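PDB 7COK: 5-ketofructose reductase from Gluconobacter sp., which probably catalyses the NADPH-dependent reduction of 5-ketofructose to fructose, as a member of a novel class in the shikimate dehydrogenase family. Local coordinates for residues A166-N169 with D170-A174; Q231-F234 with L235-K239. All coordinates share one frame; numbering follows the deposited sequence.

Contact 1: A166-N169 with D170-A174; sequences ALIN and DKTEA
The carbonyl oxygen of Ile168 is gripped twice by Thr172, at the C-terminal end of helix 158-171. Thr172 OG1 donates to Ile168 O at 2.8 Å, arriving well off the carbonyl direction (C=O...donor angle 126°), and the backbone N of Thr172 adds a weak bond at 3.0 Å. The same hydroxyl oxygen accepts from Ala174 N at 3.1 Å, an ST turn. With chi1 at 89°, OG1 sits between the backbone N and the carbonyl carbon of Thr172, from where it meets helix and outgoing chain alike. Threonine suits the place because one hydroxyl can both donate and accept where the helical pattern stops. Beside this hydroxyl, Ile168 CG2 lies 3.7 Å from Ala174 CB, and the small alanine fits against this branch while also meeting Ala144 of helix 134-145. Earlier in the turn, Asp170 N and Lys171 N make ordinary helical bonds to Ala166 O and Leu167 O. Asn169 reaches on past the turn, its OD1 accepting from Gly176 N in strand 175-180. A valine at Thr172 would probably leave Ala174 N without its acceptor and Ile168 O without the hydroxyl bond, held here by the weak backbone one. The hydroxyl thus couples the Ile168 carbonyl to the departing chain.

Contact 2: Q231-F234 with L235-K239; sequences QTRF and LKDAK
Thr232 N-caps helix 233-240, the helix of a beta-alpha-beta unit in the parallel, Rossmann-type sheet, and its hydroxyl oxygen takes the N-H of Leu235 at 3.2 Å in a nearly straight bond (167°). Chi1 of 57° swings OG1 over the first turn, where it can accept a backbone N-H. Threonine fits because its hydroxyl also bonds to Asp224 OD2, at the end of strand 221-224, tying the cap to the sheet. The backbone then settles into regular helix: Lys236 N, Asp237 N and Ala238 N bond to the carbonyls of Thr232, Arg233 and Phe234.

Apolar contacts cover the inner side. Phe234 CD2 touches Leu235 CD2 at 4.1 Å, the two side chains crossing at a slant. The ring packs on Val222 of strand 221-224 and Leu194 of strand 193-196, whereas Leu235 reaches Thr245 of the edge strand; large hydrophobic residues suit this buried face. Ala238, small enough to lie close to the sheet, meets both Val222 and Thr245.

Charged groups occupy the outer side. Arg233 and Asp237, one turn apart, form a long salt bridge, NE to OD2 at 3.8 Å, with the guanidinium and carboxylate planes 86° apart, so the pairing is not a flat bidentate one. The stronger polar partner of the arginine is Asn206 O, which binds NH1. Lysine suits exposed position 236 because its long methylene chain can lie along the backbone while the ammonium group is carried beyond it: the extended chain of Lys236 runs back along the entering backbone, and its CE lies 3.5 Å from Gln231 O and 3.8 Å from Gln231 CB.

How the contacts relate
From the N terminus, the chain passes through the mixed sheet of the substrate-binding domain and enters the parallel sheet, where both contacts lie. Contact 1 comes first, ending helix 158-171 and turning the chain into strand 175-180, an outermost strand. The chain then crosses to the other half of the sheet through strands 193-196 and 221-224, and contact 2 opens helix 233-240, which leads to strand 245-246 at the far edge. Each contact is local, spanning consecutive residues, so neither encloses a long loop; they follow in series without nesting or crossing. Their centres lie 31 Å apart, marking a helix end and a helix start in two separate beta-alpha-beta crossovers.

Contact 1: A166-N169 with D170-A174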
ATOM      1  N   ALA A 166     -32.989  23.526  -0.667  1.00 14.93           N
ATOM      2  CA  ALA A 166     -34.092  22.571  -0.492  1.00 15.95           C
ATOM      3  C   ALA A 166     -33.650  21.423   0.415  1.00 15.80           C
ATOM      4  O   ALA A 166     -34.382  21.028   1.309  1.00 17.28           O
ATOM      5  CB  ALA A 166     -34.574  22.041  -1.834  1.00 15.95           C
ATOM      6  N   LEU A 167     -32.429  20.934   0.212  1.00 16.49           N
ATOM      7  CA  LEU A 167     -31.860  19.901   1.079  1.00 16.18           C
ATOM      8  C   LEU A 167     -31.832  20.352   2.539  1.00 16.00           C
ATOM      9  O   LEU A 167     -32.212  19.604   3.430  1.00 17.66           O
ATOM     10  CB  LEU A 167     -30.452  19.519   0.612  1.00 16.90           C
ATOM     11  CG  LEU A 167     -29.661  18.483   1.424  1.00 17.43           C
ATOM     12  CD1 LEU A 167     -30.281  17.096   1.359  1.00 18.78           C
ATOM     13  CD2 LEU A 167     -28.232  18.464   0.888  1.00 18.91           C
ATOM     14  N   ILE A 168     -31.396  21.582   2.771  1.00 15.79           N
ATOM     15  CA  ILE A 168     -31.295  22.114   4.117  1.00 15.98           C
ATOM     16  C   ILE A 168     -32.671  22.226   4.773  1.00 16.37           C
ATOM     17  O   ILE A 168     -32.868  21.724   5.874  1.00 17.13           O
ATOM     18  CB  ILE A 168     -30.467  23.431   4.144  1.00 16.15           C
ATOM     19  CG1 ILE A 168     -29.023  23.215   3.632  1.00 17.07           C
ATOM     20  CG2 ILE A 168     -30.508  24.084   5.516  1.00 15.50           C
ATOM     21  CD1 ILE A 168     -28.259  22.041   4.229  1.00 17.42           C
ATOM     22  N   ASN A 169     -33.627  22.821   4.068  1.00 16.90           N
ATOM     23  CA  ASN A 169     -34.989  22.971   4.597  1.00 18.02           C
ATOM     24  C   ASN A 169     -35.691  21.646   4.842  1.00 18.80           C
ATOM     25  O   ASN A 169     -36.373  21.496   5.852  1.00 20.92           O
ATOM     26  CB  ASN A 169     -35.833  23.825   3.653  1.00 16.78           C
ATOM     27  CG  ASN A 169     -35.370  25.261   3.597  1.00 17.10           C
ATOM     28  OD1 ASN A 169     -35.072  25.863   4.625  1.00 17.37           O
ATOM     29  ND2 ASN A 169     -35.309  25.815   2.395  1.00 16.55           N
ATOM     30  N   ASP A 170     -35.488  20.693   3.938  1.00 19.75           N
ATOM     31  CA  ASP A 170     -36.187  19.399   3.973  1.00 19.77           C
ATOM     32  C   ASP A 170     -35.621  18.412   4.970  1.00 21.72           C
ATOM     33  O   ASP A 170     -36.356  17.563   5.495  1.00 22.17           O
ATOM     34  CB  ASP A 170     -36.182  18.745   2.602  1.00 21.25           C
ATOM     35  CG  ASP A 170     -36.952  19.532   1.567  1.00 22.86           C
ATOM     36  OD1 ASP A 170     -37.719  20.437   1.956  1.00 23.43           O
ATOM     37  OD2 ASP A 170     -36.785  19.228   0.362  1.00 24.95           O
ATOM     38  N   LYS A 171     -34.317  18.498   5.212  1.00 21.14           N
ATOM     39  CA  LYS A 171     -33.632  17.482   5.999  1.00 21.32           C
ATOM     40  C   LYS A 171     -32.959  17.963   7.278  1.00 21.74           C
ATOM     41  O   LYS A 171     -32.367  17.159   7.992  1.00 23.73           O
ATOM     42  CB  LYS A 171     -32.619  16.706   5.129  1.00 20.85           C
ATOM     43  CG  LYS A 171     -33.216  15.920   3.960  1.00 21.27           C
ATOM     44  CD  LYS A 171     -34.344  14.978   4.374  1.00 22.13           C
ATOM     45  CE  LYS A 171     -33.883  13.897   5.352  1.00 22.43           C
ATOM     46  NZ  LYS A 171     -35.080  13.306   6.016  1.00 23.58           N
ATOM     47  N   THR A 172     -33.042  19.255   7.570  1.00 20.30           N
ATOM     48  CA  THR A 172     -32.375  19.828   8.748  1.00 20.89           C
ATOM     49  C   THR A 172     -33.254  20.845   9.472  1.00 20.96           C
ATOM     50  O   THR A 172     -34.322  21.209   8.982  1.00 21.33           O
ATOM     51  CB  THR A 172     -31.002  20.465   8.399  1.00 20.35           C
ATOM     52  OG1 THR A 172     -31.156  21.846   8.033  1.00 20.39           O
ATOM     53  CG2 THR A 172     -30.272  19.707   7.272  1.00 21.35           C
ATOM     54  N   GLU A 173     -32.799  21.288  10.637  1.00 22.63           N
ATOM     55  CA  GLU A 173     -33.501  22.315  11.410  1.00 24.37           C
ATOM     56  C   GLU A 173     -33.201  23.733  10.929  1.00 22.86           C
ATOM     57  O   GLU A 173     -33.905  24.675  11.285  1.00 22.62           O
ATOM     58  CB  GLU A 173     -33.198  22.174  12.909  1.00 26.98           C
ATOM     59  CG  GLU A 173     -33.472  20.791  13.496  1.00 30.91           C
ATOM     60  CD  GLU A 173     -34.747  20.135  12.986  1.00 33.14           C
ATOM     61  OE1 GLU A 173     -34.638  19.111  12.273  1.00 35.28           O
ATOM     62  OE2 GLU A 173     -35.853  20.633  13.289  1.00 34.95           O
ATOM     63  N   ALA A 174     -32.155  23.856  10.111  1.00 20.73           N
ATOM     64  CA  ALA A 174     -31.704  25.127   9.563  1.00 20.28           C
ATOM     65  C   ALA A 174     -32.601  25.573   8.422  1.00 19.17           C
ATOM     66  O   ALA A 174     -33.221  24.746   7.744  1.00 20.33           O
ATOM     67  CB  ALA A 174     -30.258  25.008   9.081  1.00 20.01           C
TER
HETATM   68  O   HOH W   1     -36.601  21.540   8.256  1.00 11.91           O

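Contact 2: Q231-F234 with L235-K239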
ATOM      1  N   GLN A 231      -3.464  31.878   1.291  1.00 18.46           N
ATOM      2  CA  GLN A 231      -3.871  33.265   1.447  1.00 18.66           C
ATOM      3  C   GLN A 231      -4.279  33.823   0.093  1.00 17.93           C
ATOM      4  O   GLN A 231      -3.473  34.434  -0.622  1.00 17.94           O
ATOM      5  CB  GLN A 231      -2.741  34.089   2.088  1.00 21.67           C
ATOM      6  CG  GLN A 231      -2.311  33.617   3.471  1.00 23.21           C
ATOM      7  CD  GLN A 231      -3.452  33.572   4.491  1.00 25.51           C
ATOM      8  OE1 GLN A 231      -3.622  32.578   5.201  1.00 28.32           O
ATOM      9  NE2 GLN A 231      -4.236  34.646   4.565  1.00 27.41           N
ATOM     10  N   THR A 232      -5.552  33.593  -0.241  1.00 17.38           N
ATOM     11  CA  THR A 232      -6.158  34.054  -1.486  1.00 16.46           C
ATOM     12  C   THR A 232      -6.363  35.571  -1.436  1.00 16.51           C
ATOM     13  O   THR A 232      -6.338  36.173  -0.345  1.00 16.17           O
ATOM     14  CB  THR A 232      -7.528  33.372  -1.713  1.00 15.89           C
ATOM     15  OG1 THR A 232      -8.396  33.617  -0.591  1.00 15.30           O
ATOM     16  CG2 THR A 232      -7.343  31.866  -1.900  1.00 16.01           C
ATOM     17  N   ARG A 233      -6.545  36.187  -2.605  1.00 16.81           N
ATOM     18  CA  ARG A 233      -6.924  37.606  -2.673  1.00 17.41           C
ATOM     19  C   ARG A 233      -8.142  37.912  -1.791  1.00 16.79           C
ATOM     20  O   ARG A 233      -8.137  38.881  -1.046  1.00 16.46           O
ATOM     21  CB  ARG A 233      -7.161  38.037  -4.123  1.00 18.80           C
ATOM     22  CG  ARG A 233      -7.635  39.463  -4.303  1.00 20.25           C
ATOM     23  CD  ARG A 233      -7.834  39.800  -5.771  1.00 22.89           C
ATOM     24  NE  ARG A 233      -8.605  41.034  -5.936  1.00 25.76           N
ATOM     25  CZ  ARG A 233      -9.388  41.317  -6.979  1.00 26.69           C
ATOM     26  NH1 ARG A 233      -9.526  40.460  -7.986  1.00 26.93           N
ATOM     27  NH2 ARG A 233     -10.040  42.473  -7.017  1.00 28.47           N
ATOM     28  N   PHE A 234      -9.179  37.085  -1.909  1.00 15.65           N
ATOM     29  CA  PHE A 234     -10.383  37.153  -1.099  1.00 14.92           C
ATOM     30  C   PHE A 234     -10.068  37.221   0.393  1.00 14.66           C
ATOM     31  O   PHE A 234     -10.516  38.143   1.066  1.00 13.74           O
ATOM     32  CB  PHE A 234     -11.257  35.950  -1.466  1.00 15.33           C
ATOM     33  CG  PHE A 234     -12.522  35.837  -0.688  1.00 15.36           C
ATOM     34  CD1 PHE A 234     -13.526  36.806  -0.801  1.00 15.58           C
ATOM     35  CD2 PHE A 234     -12.745  34.725   0.115  1.00 15.10           C
ATOM     36  CE1 PHE A 234     -14.712  36.670  -0.095  1.00 15.88           C
ATOM     37  CE2 PHE A 234     -13.933  34.583   0.833  1.00 15.10           C
ATOM     38  CZ  PHE A 234     -14.929  35.562   0.710  1.00 15.46           C
ATOM     39  N   LEU A 235      -9.271  36.268   0.902  1.00 14.57           N
ATOM     40  CA  LEU A 235      -8.879  36.326   2.318  1.00 14.66           C
ATOM     41  C   LEU A 235      -7.996  37.504   2.693  1.00 15.75           C
ATOM     42  O   LEU A 235      -8.160  38.058   3.788  1.00 15.98           O
ATOM     43  CB  LEU A 235      -8.243  35.015   2.759  1.00 14.18           C
ATOM     44  CG  LEU A 235      -9.203  33.806   2.764  1.00 13.92           C
ATOM     45  CD1 LEU A 235      -8.448  32.656   3.406  1.00 14.71           C
ATOM     46  CD2 LEU A 235     -10.554  34.007   3.448  1.00 13.71           C
ATOM     47  N   LYS A 236      -7.098  37.894   1.788  1.00 16.39           N
ATOM     48  CA  LYS A 236      -6.216  39.043   2.055  1.00 17.44           C
ATOM     49  C   LYS A 236      -7.011  40.330   2.145  1.00 18.12           C
ATOM     50  O   LYS A 236      -6.779  41.138   3.058  1.00 18.33           O
ATOM     51  CB  LYS A 236      -5.109  39.155   1.013  1.00 17.54           C
ATOM     52  CG  LYS A 236      -4.044  38.088   1.172  1.00 19.69           C
ATOM     53  CD  LYS A 236      -3.067  38.114   0.017  1.00 23.98           C
ATOM     54  CE  LYS A 236      -1.810  37.357   0.397  1.00 24.88           C
ATOM     55  NZ  LYS A 236      -0.771  37.482  -0.656  1.00 28.97           N
ATOM     56  N   ASP A 237      -7.978  40.487   1.238  1.00 18.21           N
ATOM     57  CA  ASP A 237      -8.912  41.616   1.267  1.00 18.00           C
ATOM     58  C   ASP A 237      -9.742  41.637   2.552  1.00 17.62           C
ATOM     59  O   ASP A 237      -9.876  42.687   3.179  1.00 17.29           O
ATOM     60  CB  ASP A 237      -9.834  41.620   0.036  1.00 20.56           C
ATOM     61  CG  ASP A 237      -9.084  41.836  -1.279  1.00 22.04           C
ATOM     62  OD1 ASP A 237      -7.968  42.400  -1.282  1.00 23.68           O
ATOM     63  OD2 ASP A 237      -9.629  41.428  -2.326  1.00 26.44           O
ATOM     64  N   ALA A 238     -10.274  40.475   2.958  1.00 16.97           N
ATOM     65  CA  ALA A 238     -11.050  40.366   4.194  1.00 16.89           C
ATOM     66  C   ALA A 238     -10.222  40.741   5.438  1.00 16.78           C
ATOM     67  O   ALA A 238     -10.677  41.528   6.282  1.00 18.34           O
ATOM     68  CB  ALA A 238     -11.617  38.953   4.323  1.00 16.89           C
ATOM     69  N   LYS A 239      -9.019  40.166   5.536  1.00 18.08           N
ATOM     70  CA  LYS A 239      -8.104  40.466   6.640  1.00 18.59           C
ATOM     71  C   LYS A 239      -7.741  41.961   6.690  1.00 19.20           C
ATOM     72  O   LYS A 239      -7.698  42.542   7.773  1.00 19.31           O
ATOM     73  CB  LYS A 239      -6.843  39.604   6.536  1.00 20.44           C
ATOM     74  CG  LYS A 239      -5.978  39.580   7.797  1.00 22.80           C
ATOM     75  CD  LYS A 239      -4.999  38.424   7.766  1.00 25.20           C
ATOM     76  CE  LYS A 239      -3.948  38.611   6.691  1.00 27.14           C
ATOM     77  NZ  LYS A 239      -3.358  37.322   6.239  1.00 31.09           N
TER